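Local coordinates for protein malate synthase (Haloferax volcanii, PDB 3PUG) that catalyses the magnesium-dependent condensation of acetyl-CoA with glyoxylate and the hydrolysis that yields malate in the glyoxylate cycle, at residues F14-T19 / V47-D52; G79-R84 / E114-F119; I156-E161 / E190-K195. All coordinates share one frame; numbering follows the deposited sequence.

In the fold
The chain folds as a TIM barrel, and the three contacts follow one another along it without nesting or crossing. Contact 1 comes first. It pairs strands 13-18 and 45-49 and closes the loop that carries helix 29-34. Contact 2 then closes the part of the chain that carries helix 92-105, joining strand 80-81 to strand 118-121 at the seam of the barrel. Contact 3 closes last, bringing the end of strand 152-157 against helix 190-196, which follows strand 183-188. A salt bridge between Asp49 and Arg84 ties contact 1 to contact 2. Contacts 1 and 3 share a potassium ion and a water. Contacts 2 and 3 meet at glyoxylate, at the C-terminal mouth of the strands.

Contact 1: residues F14-T19 / V47-D52; sequences FFTSPT and VPDNED. With K (potassium ion), chain J.
Thr16 pairs with Val47 and Ser17 with Pro48 where strands 13-18 and 45-49 run parallel, the first two strands of a TIM barrel. Three backbone bonds join them. Val47 N donates to Phe15 O at 2.7 Å. Ser17 N reaches Val47 O at 3.2 Å, and Asp49 N reaches Ser17 O at 2.9 Å. Helix 29-34 covers the face that carries Ser17 and Pro48.

Apolar contacts fill the other face. Val47 CG2 sits over one face of the Phe14 ring, 3.6 Å from its centroid and displaced toward the rim. The valine has CG1 opposite its backbone N (chi1 -180°), which leaves CG2 to meet the ring. Thr16 lies beside Val47 and points the same way, with its CG2 3.6 Å from Val47 CB. Its hydroxyl turns to Trp257, while that of Ser17 bonds to Trp46. Thr16 and Ser17 belong to the acetyl-CoA site.

Polar side chains take over further along the two segments. Thr19 OG1 donates to Asn50 OD1 at 2.7 Å, the two side chains crossing at about a right angle. Asp49 forms an Asx turn: Glu51 N bonds to Asp49 OD1 at 2.8 Å, coming from above the carboxylate plane. The same oxygen makes a salt bridge with Arg84.

Metal bonds follow at the end of 47-52. Glu51 OE2 binds potassium at 2.9 Å. Asp52, a residue of the magnesium site, offers both carboxylate oxygens to the same ion. A water on the potassium donates to Glu51 OE1.

The chemistry thus changes along the pair, from an apolar barrel interior to a cluster of acids at the mouth. The potassium ion and Arg84 probably offset part of the negative charge of that cluster.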
loop_
_atom_site.group_PDB
_atom_site.type_symbol
_atom_site.label_atom_id
_atom_site.label_comp_id
_atom_site.label_asym_id
_atom_site.label_seq_id
_atom_site.Cartn_x
_atom_site.Cartn_y
_atom_site.Cartn_z
ATOM N N PHE A 14 -19.540 14.847 4.467
ATOM C CA PHE A 14 -19.547 15.210 3.043
ATOM C C PHE A 14 -20.856 14.577 2.623
ATOM O O PHE A 14 -20.939 13.346 2.464
ATOM C CB PHE A 14 -18.294 14.585 2.368
ATOM C CG PHE A 14 -18.231 14.698 0.856
ATOM C CD1 PHE A 14 -17.533 15.735 0.255
ATOM C CD2 PHE A 14 -18.726 13.684 0.038
ATOM C CE1 PHE A 14 -17.434 15.832 -1.134
ATOM C CE2 PHE A 14 -18.635 13.743 -1.381
ATOM C CZ PHE A 14 -18.007 14.841 -1.960
ATOM N N PHE A 15 -21.888 15.403 2.536
ATOM C CA PHE A 15 -23.259 14.901 2.412
ATOM C C PHE A 15 -23.854 15.135 1.029
ATOM O O PHE A 15 -23.925 16.244 0.514
ATOM C CB PHE A 15 -24.082 15.560 3.525
ATOM C CG PHE A 15 -25.587 15.308 3.456
ATOM C CD1 PHE A 15 -26.102 14.035 3.342
ATOM C CD2 PHE A 15 -26.479 16.368 3.584
ATOM C CE1 PHE A 15 -27.450 13.837 3.267
ATOM C CE2 PHE A 15 -27.851 16.170 3.544
ATOM C CZ PHE A 15 -28.336 14.907 3.389
ATOM N N THR A 16 -24.247 14.080 0.342
ATOM C CA THR A 16 -24.866 14.314 -0.969
ATOM C C THR A 16 -26.416 14.405 -1.000
ATOM O O THR A 16 -27.074 13.767 -0.150
ATOM C CB THR A 16 -24.388 13.224 -1.923
ATOM O OG1 THR A 16 -24.333 11.999 -1.185
ATOM C CG2 THR A 16 -23.001 13.537 -2.420
ATOM N N SER A 17 -26.986 15.170 -1.945
ATOM C CA SER A 17 -28.428 15.148 -2.257
ATOM C C SER A 17 -28.759 15.135 -3.736
ATOM O O SER A 17 -28.144 15.884 -4.472
ATOM C CB SER A 17 -29.102 16.416 -1.729
ATOM O OG SER A 17 -28.538 16.745 -0.476
ATOM N N PRO A 18 -29.784 14.391 -4.160
ATOM C CA PRO A 18 -30.220 14.443 -5.551
ATOM C C PRO A 18 -30.588 15.856 -5.945
ATOM O O PRO A 18 -31.199 16.551 -5.141
ATOM C CB PRO A 18 -31.490 13.603 -5.555
ATOM C CG PRO A 18 -31.276 12.620 -4.454
ATOM C CD PRO A 18 -30.542 13.391 -3.388
ATOM N N THR A 19 -30.240 16.306 -7.141
ATOM C CA THR A 19 -30.580 17.656 -7.525
ATOM C C THR A 19 -31.957 17.793 -8.225
ATOM O O THR A 19 -32.569 18.852 -8.215
ATOM C CB THR A 19 -29.454 18.114 -8.448
ATOM O OG1 THR A 19 -29.206 17.070 -9.405
ATOM C CG2 THR A 19 -28.209 18.347 -7.611
ATOM N N VAL A 47 -23.114 18.562 -0.705
ATOM C CA VAL A 47 -22.827 18.307 -2.088
ATOM C C VAL A 47 -24.135 18.141 -2.855
ATOM O O VAL A 47 -24.635 17.028 -2.971
ATOM C CB VAL A 47 -21.908 17.013 -2.237
ATOM C CG1 VAL A 47 -21.596 16.744 -3.699
ATOM C CG2 VAL A 47 -20.630 17.117 -1.424
ATOM N N PRO A 48 -24.722 19.232 -3.380
ATOM C CA PRO A 48 -25.827 18.849 -4.245
ATOM C C PRO A 48 -25.187 18.073 -5.365
ATOM O O PRO A 48 -24.299 18.623 -6.019
ATOM C CB PRO A 48 -26.341 20.187 -4.797
ATOM C CG PRO A 48 -25.559 21.259 -4.132
ATOM C CD PRO A 48 -24.916 20.609 -2.903
ATOM N N ASP A 49 -25.676 16.860 -5.582
ATOM C CA ASP A 49 -25.081 15.919 -6.488
ATOM C C ASP A 49 -25.780 15.823 -7.815
ATOM O O ASP A 49 -26.641 14.978 -7.969
ATOM C CB ASP A 49 -25.119 14.517 -5.876
ATOM C CG ASP A 49 -24.164 13.546 -6.581
ATOM O OD1 ASP A 49 -23.489 13.963 -7.548
ATOM O OD2 ASP A 49 -24.044 12.356 -6.187
ATOM N N ASN A 50 -25.338 16.552 -8.825
ATOM C CA ASN A 50 -25.784 16.294 -10.180
ATOM C C ASN A 50 -25.191 15.059 -10.878
ATOM O O ASN A 50 -25.402 14.860 -12.105
ATOM C CB ASN A 50 -25.477 17.507 -11.048
ATOM C CG ASN A 50 -26.608 17.821 -11.995
ATOM O OD1 ASN A 50 -27.743 17.529 -11.668
ATOM N ND2 ASN A 50 -26.324 18.383 -13.159
ATOM N N GLU A 51 -24.433 14.230 -10.160
ATOM C CA GLU A 51 -23.949 13.011 -10.826
ATOM C C GLU A 51 -24.695 11.729 -10.432
ATOM O O GLU A 51 -25.754 11.427 -10.978
ATOM C CB GLU A 51 -22.432 12.822 -10.699
ATOM C CG GLU A 51 -21.869 11.844 -11.715
ATOM C CD GLU A 51 -20.974 10.790 -11.074
ATOM O OE1 GLU A 51 -21.220 10.454 -9.905
ATOM O OE2 GLU A 51 -20.043 10.246 -11.703
ATOM N N ASP A 52 -24.163 10.952 -9.502
ATOM C CA ASP A 52 -24.746 9.643 -9.379
ATOM C C ASP A 52 -26.060 9.686 -8.666
ATOM O O ASP A 52 -26.889 8.856 -9.008
ATOM C CB ASP A 52 -23.820 8.601 -8.755
ATOM C CG ASP A 52 -22.891 7.969 -9.776
ATOM O OD1 ASP A 52 -23.131 8.097 -11.009
ATOM O OD2 ASP A 52 -21.898 7.375 -9.304
HETATM K K K J . -20.184 7.316 -11.609
HETATM O O HOH W 1 -18.938 8.499 -9.622
#

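Contact 2: residues G79-R84 / E114-F119; sequences GEIHPR and EHIHGF. With GLV (glyoxylic acid), chain B.
The seam of the TIM barrel between its third and fourth strands is closed here by Ile81 and His117. His117 N donates to Ile81 O at 2.8 Å. It is the one hydrogen bond across the two segments. Side-chain packing and CA-H...O contacts, such as that of His82 CA with Gly118 O, add to it.

Glu80 crosses His117 at about a right angle. Its CG lies over the centre of the His117 ring, 3.7 Å from the centroid. The carboxylate stacks on the same ring, the two planes 20° apart. Glu80 also fixes the turn of His82: His82 NE2 donates in its ring plane to Glu80 OE1 at 2.8 Å, using the anti lone pair of that oxygen. One face of the His82 ring receives His117 CB, 3.8 Å from the ring centroid. A water hydrogen-bonded to His82 ND1 donates to Phe119 O at 2.8 Å.

Pro83 packs obliquely on Phe119, with Pro83 CG 3.7 Å from Phe119 CE1. The carbonyl oxygen of Pro83 lies at the edge of that phenyl ring. The next residue, Arg84, enters the active site. A bend at chi3 (68°) turns its guanidinium so that Arg84 NH1 donates to glyoxylate O1 at 2.9 Å. The substrate oxygen lies near the guanidinium plane.

Outside the seam, Ile81, His115 and Ile116 rest on Ile70 of helix 59-73, while Phe119 meets Met102 and Ile105 of helix 92-105. Backbone bonds carry the sheet onward, from Glu80 and His82 to Trp46 of strand 45-49 and from His117 to Ala152 of strand 152-157.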
loop_
_atom_site.group_PDB
_atom_site.type_symbol
_atom_site.label_atom_id
_atom_site.label_comp_id
_atom_site.label_asym_id
_atom_site.label_seq_id
_atom_site.Cartn_x
_atom_site.Cartn_y
_atom_site.Cartn_z
ATOM N N GLY A 79 -22.778 25.184 6.541
ATOM C CA GLY A 79 -21.520 24.619 6.087
ATOM C C GLY A 79 -21.080 25.233 4.764
ATOM O O GLY A 79 -21.665 26.212 4.255
ATOM N N GLU A 80 -20.054 24.602 4.182
ATOM C CA GLU A 80 -19.603 24.934 2.830
ATOM C C GLU A 80 -20.460 24.141 1.854
ATOM O O GLU A 80 -20.879 23.021 2.192
ATOM C CB GLU A 80 -18.127 24.599 2.702
ATOM C CG GLU A 80 -17.135 25.562 3.330
ATOM C CD GLU A 80 -15.677 25.267 2.947
ATOM O OE1 GLU A 80 -15.362 24.637 1.898
ATOM O OE2 GLU A 80 -14.805 25.685 3.741
ATOM N N ILE A 81 -20.760 24.747 0.703
ATOM C CA ILE A 81 -21.486 24.117 -0.399
ATOM C C ILE A 81 -20.577 23.827 -1.600
ATOM O O ILE A 81 -19.932 24.768 -2.071
ATOM C CB ILE A 81 -22.634 25.011 -0.907
ATOM C CG1 ILE A 81 -23.749 25.156 0.151
ATOM C CG2 ILE A 81 -23.345 24.376 -2.122
ATOM C CD1 ILE A 81 -24.769 26.270 -0.118
ATOM N N HIS A 82 -20.568 22.595 -2.141
ATOM C CA HIS A 82 -19.697 22.172 -3.253
ATOM C C HIS A 82 -20.440 21.207 -4.160
ATOM O O HIS A 82 -20.245 19.988 -4.009
ATOM C CB HIS A 82 -18.483 21.378 -2.740
ATOM C CG HIS A 82 -17.537 22.151 -1.869
ATOM N ND1 HIS A 82 -16.344 22.669 -2.330
ATOM C CD2 HIS A 82 -17.595 22.480 -0.551
ATOM C CE1 HIS A 82 -15.710 23.280 -1.345
ATOM N NE2 HIS A 82 -16.459 23.199 -0.259
ATOM N N PRO A 83 -21.284 21.673 -5.094
ATOM C CA PRO A 83 -21.988 20.660 -5.897
ATOM C C PRO A 83 -21.057 19.759 -6.733
ATOM O O PRO A 83 -20.023 20.237 -7.206
ATOM C CB PRO A 83 -22.853 21.476 -6.859
ATOM C CG PRO A 83 -22.710 22.888 -6.491
ATOM C CD PRO A 83 -21.606 23.052 -5.483
ATOM N N ARG A 84 -21.443 18.500 -6.954
ATOM C CA ARG A 84 -20.752 17.530 -7.784
ATOM C C ARG A 84 -21.143 17.574 -9.260
ATOM O O ARG A 84 -22.317 17.322 -9.563
ATOM C CB ARG A 84 -21.018 16.111 -7.253
ATOM C CG ARG A 84 -20.235 15.046 -8.099
ATOM C CD ARG A 84 -19.869 13.670 -7.509
ATOM N NE ARG A 84 -20.969 12.760 -7.228
ATOM C CZ ARG A 84 -20.798 11.484 -6.904
ATOM N NH1 ARG A 84 -19.583 10.972 -6.921
ATOM N NH2 ARG A 84 -21.814 10.687 -6.613
ATOM N N GLU A 114 -22.036 32.864 -5.232
ATOM C CA GLU A 114 -21.550 33.534 -4.028
ATOM C C GLU A 114 -21.802 32.711 -2.784
ATOM O O GLU A 114 -21.291 33.061 -1.719
ATOM C CB GLU A 114 -22.209 34.909 -3.867
ATOM C CG GLU A 114 -23.731 34.856 -4.052
ATOM C CD GLU A 114 -24.229 35.364 -5.451
ATOM O OE1 GLU A 114 -23.439 35.510 -6.428
ATOM O OE2 GLU A 114 -25.456 35.657 -5.544
ATOM N N HIS A 115 -22.587 31.648 -2.915
ATOM C CA HIS A 115 -22.728 30.672 -1.847
ATOM C C HIS A 115 -22.067 29.335 -2.201
ATOM O O HIS A 115 -22.083 28.381 -1.401
ATOM C CB HIS A 115 -24.211 30.500 -1.505
ATOM C CG HIS A 115 -24.917 31.809 -1.342
ATOM N ND1 HIS A 115 -24.397 32.850 -0.589
ATOM C CD2 HIS A 115 -26.058 32.272 -1.901
ATOM C CE1 HIS A 115 -25.185 33.898 -0.694
ATOM N NE2 HIS A 115 -26.195 33.573 -1.482
ATOM N N ILE A 116 -21.521 29.249 -3.417
ATOM C CA ILE A 116 -20.748 28.074 -3.853
ATOM C C ILE A 116 -19.246 28.174 -3.515
ATOM O O ILE A 116 -18.617 29.198 -3.775
ATOM C CB ILE A 116 -21.086 27.710 -5.289
ATOM C CG1 ILE A 116 -22.536 27.204 -5.317
ATOM C CG2 ILE A 116 -20.119 26.649 -5.757
ATOM C CD1 ILE A 116 -23.212 27.344 -6.649
ATOM N N HIS A 117 -18.713 27.193 -2.806
ATOM C CA HIS A 117 -17.310 27.208 -2.447
ATOM C C HIS A 117 -16.392 26.474 -3.453
ATOM O O HIS A 117 -15.178 26.688 -3.434
ATOM C CB HIS A 117 -17.130 26.541 -1.093
ATOM C CG HIS A 117 -16.900 27.510 0.014
ATOM N ND1 HIS A 117 -17.890 28.351 0.481
ATOM C CD2 HIS A 117 -15.803 27.752 0.768
ATOM C CE1 HIS A 117 -17.396 29.114 1.439
ATOM N NE2 HIS A 117 -16.135 28.763 1.635
ATOM N N GLY A 118 -16.973 25.622 -4.293
ATOM C CA GLY A 118 -16.223 24.784 -5.172
ATOM C C GLY A 118 -17.008 23.615 -5.739
ATOM O O GLY A 118 -18.196 23.515 -5.482
ATOM N N PHE A 119 -16.367 22.720 -6.490
ATOM C CA PHE A 119 -17.133 21.678 -7.154
ATOM C C PHE A 119 -16.373 20.402 -6.936
ATOM O O PHE A 119 -15.227 20.422 -6.481
ATOM C CB PHE A 119 -17.323 21.917 -8.673
ATOM C CG PHE A 119 -18.276 23.017 -8.987
ATOM C CD1 PHE A 119 -19.630 22.784 -8.997
ATOM C CD2 PHE A 119 -17.820 24.310 -9.171
ATOM C CE1 PHE A 119 -20.494 23.823 -9.267
ATOM C CE2 PHE A 119 -18.677 25.359 -9.436
ATOM C CZ PHE A 119 -20.019 25.119 -9.472
HETATM C C1 GLV B . -18.675 7.609 -5.542
HETATM O O1 GLV B . -18.798 8.145 -6.633
HETATM C C2 GLV B . -18.328 6.181 -5.551
HETATM O O2 GLV B . -18.198 5.523 -4.548
HETATM O O3 GLV B . -18.197 5.531 -6.695
HETATM O O HOH W 2 -14.259 21.449 -4.033
#

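Contact 3: residues I156-E161 / E190-K195; sequences IIESGE and EVDYTK. With MG (magnesium ion), chain C; K (potassium ion), chain J; GLV (glyoxylic acid), chain B.
Asp192 OD2, on a side chain lying alongside that of Glu158, is gripped by two metals: magnesium at 2.0 Å and potassium at 2.8 Å. This is the metal site at the C-terminal mouth of a TIM barrel, where strand 152-157 ends beside helix 190-196. Glyoxylate O1 and O3 and one water also bind the magnesium.

Glu158 belongs to the glyoxylate and magnesium site. In this model it reaches the metal through that water, which donates to Glu158 OE2 at 2.7 Å. The same oxygen accepts from Glu123 N. Glu158 CG sits between the backbone N and carbonyl carbon (chi1 57°), and the extended chain beyond places the carboxylate beside glyoxylate and the magnesium-bound water. With an alanine here, the metal-bound water and Glu123 N would probably both be left without their carboxylate acceptor.

The start of helix 190-196 holds the substrate carboxylate. Val191 N donates to glyoxylate O2 at 2.9 Å. Glyoxylate O3 accepts from Asp192 N at 2.8 Å. The helix end probably adds to the pull on this negative group.

One residue on from Asp192, Tyr193 packs against the backbone of Glu158 and Ser159, its OH bonded to Glu163. Its ring turns an edge to that backbone, with Tyr193 CD1 4.0 Å from Ser159 C.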
loop_
_atom_site.group_PDB
_atom_site.type_symbol
_atom_site.label_atom_id
_atom_site.label_comp_id
_atom_site.label_asym_id
_atom_site.label_seq_id
_atom_site.Cartn_x
_atom_site.Cartn_y
_atom_site.Cartn_z
ATOM N N ILE A 156 -13.194 12.888 -6.604
ATOM C CA ILE A 156 -13.441 11.521 -6.166
ATOM C C ILE A 156 -12.370 10.598 -6.759
ATOM O O ILE A 156 -12.167 10.552 -7.982
ATOM C CB ILE A 156 -14.827 11.036 -6.597
ATOM C CG1 ILE A 156 -15.875 12.136 -6.440
ATOM C CG2 ILE A 156 -15.217 9.807 -5.824
ATOM C CD1 ILE A 156 -16.295 12.437 -5.004
ATOM N N ILE A 157 -11.627 9.925 -5.887
ATOM C CA ILE A 157 -10.667 8.895 -6.275
ATOM C C ILE A 157 -11.375 7.545 -6.502
ATOM O O ILE A 157 -11.678 6.818 -5.554
ATOM C CB ILE A 157 -9.557 8.712 -5.215
ATOM C CG1 ILE A 157 -8.844 10.039 -4.921
ATOM C CG2 ILE A 157 -8.576 7.602 -5.660
ATOM C CD1 ILE A 157 -8.054 10.676 -6.089
ATOM N N GLU A 158 -11.653 7.206 -7.749
ATOM C CA GLU A 158 -12.400 6.006 -8.059
ATOM C C GLU A 158 -11.978 5.216 -9.295
ATOM O O GLU A 158 -12.767 4.434 -9.794
ATOM C CB GLU A 158 -13.896 6.291 -8.088
ATOM C CG GLU A 158 -14.366 7.374 -9.040
ATOM C CD GLU A 158 -15.756 7.848 -8.639
ATOM O OE1 GLU A 158 -16.334 7.227 -7.713
ATOM O OE2 GLU A 158 -16.251 8.841 -9.215
ATOM N N SER A 159 -10.693 5.294 -9.638
ATOM C CA SER A 159 -9.980 4.406 -10.545
ATOM C C SER A 159 -8.578 4.135 -10.010
ATOM O O SER A 159 -8.014 4.902 -9.230
ATOM C CB SER A 159 -9.862 5.152 -11.868
ATOM O OG SER A 159 -9.097 6.366 -11.715
ATOM N N GLY A 160 -7.957 3.069 -10.508
ATOM C CA GLY A 160 -6.540 2.732 -10.258
ATOM C C GLY A 160 -5.682 3.919 -10.637
ATOM O O GLY A 160 -4.836 4.311 -9.834
ATOM N N GLU A 161 -5.931 4.537 -11.793
ATOM C CA GLU A 161 -5.147 5.641 -12.297
ATOM C C GLU A 161 -5.126 6.827 -11.308
ATOM O O GLU A 161 -4.180 7.620 -11.262
ATOM C CB GLU A 161 -5.816 6.143 -13.575
ATOM C CG GLU A 161 -5.602 5.433 -14.859
ATOM C CD GLU A 161 -6.828 5.553 -15.748
ATOM O OE1 GLU A 161 -7.761 4.716 -15.576
ATOM O OE2 GLU A 161 -6.869 6.481 -16.607
ATOM N N GLU A 190 -15.373 4.260 -3.011
ATOM C CA GLU A 190 -15.287 2.814 -3.089
ATOM C C GLU A 190 -16.191 2.153 -4.118
ATOM O O GLU A 190 -15.834 1.113 -4.663
ATOM C CB GLU A 190 -15.394 2.140 -1.730
ATOM C CG GLU A 190 -14.133 2.279 -0.872
ATOM C CD GLU A 190 -14.133 3.541 -0.062
ATOM O OE1 GLU A 190 -14.947 4.460 -0.267
ATOM O OE2 GLU A 190 -13.288 3.661 0.825
ATOM N N VAL A 191 -17.332 2.739 -4.443
ATOM C CA VAL A 191 -18.280 2.029 -5.306
ATOM C C VAL A 191 -17.726 1.855 -6.705
ATOM O O VAL A 191 -17.631 0.746 -7.171
ATOM C CB VAL A 191 -19.660 2.718 -5.351
ATOM C CG1 VAL A 191 -20.640 1.870 -6.083
ATOM C CG2 VAL A 191 -20.134 2.898 -3.906
ATOM N N ASP A 192 -17.327 2.938 -7.353
ATOM C CA ASP A 192 -16.816 2.855 -8.699
ATOM C C ASP A 192 -15.388 2.319 -8.713
ATOM O O ASP A 192 -15.010 1.614 -9.657
ATOM C CB ASP A 192 -16.964 4.212 -9.384
ATOM C CG ASP A 192 -18.430 4.567 -9.664
ATOM O OD1 ASP A 192 -19.206 3.602 -9.827
ATOM O OD2 ASP A 192 -18.812 5.761 -9.754
ATOM N N TYR A 193 -14.617 2.613 -7.664
ATOM C CA TYR A 193 -13.272 2.072 -7.548
ATOM C C TYR A 193 -13.387 0.563 -7.656
ATOM O O TYR A 193 -12.556 -0.068 -8.347
ATOM C CB TYR A 193 -12.553 2.535 -6.285
ATOM C CG TYR A 193 -11.155 1.993 -6.022
ATOM C CD1 TYR A 193 -10.041 2.536 -6.644
ATOM C CD2 TYR A 193 -10.941 0.982 -5.084
ATOM C CE1 TYR A 193 -8.766 2.065 -6.403
ATOM C CE2 TYR A 193 -9.668 0.480 -4.823
ATOM C CZ TYR A 193 -8.556 1.041 -5.471
ATOM O OH TYR A 193 -7.276 0.505 -5.234
ATOM N N THR A 194 -14.417 -0.010 -7.033
ATOM C CA THR A 194 -14.597 -1.466 -7.079
ATOM C C THR A 194 -14.854 -1.979 -8.477
ATOM O O THR A 194 -14.118 -2.857 -8.955
ATOM C CB THR A 194 -15.656 -1.967 -6.125
ATOM O OG1 THR A 194 -15.255 -1.558 -4.809
ATOM C CG2 THR A 194 -15.777 -3.519 -6.173
ATOM N N LYS A 195 -15.786 -1.360 -9.185
ATOM C CA LYS A 195 -15.886 -1.620 -10.616
ATOM C C LYS A 195 -14.541 -1.508 -11.370
ATOM O O LYS A 195 -14.136 -2.425 -12.102
ATOM C CB LYS A 195 -16.974 -0.730 -11.221
ATOM C CG LYS A 195 -17.191 -0.876 -12.707
ATOM C CD LYS A 195 -17.262 -2.374 -13.116
ATOM C CE LYS A 195 -18.072 -2.690 -14.423
ATOM N NZ LYS A 195 -18.310 -4.188 -14.505
HETATM MG MG MG C . -19.136 7.081 -8.295
HETATM K K K J . -20.184 7.316 -11.609
HETATM C C1 GLV B . -18.675 7.609 -5.542
HETATM O O1 GLV B . -18.798 8.145 -6.633
HETATM C C2 GLV B . -18.328 6.181 -5.551
HETATM O O2 GLV B . -18.198 5.523 -4.548
HETATM O O3 GLV B . -18.197 5.531 -6.695
HETATM O O HOH W 1 -18.938 8.499 -9.622
#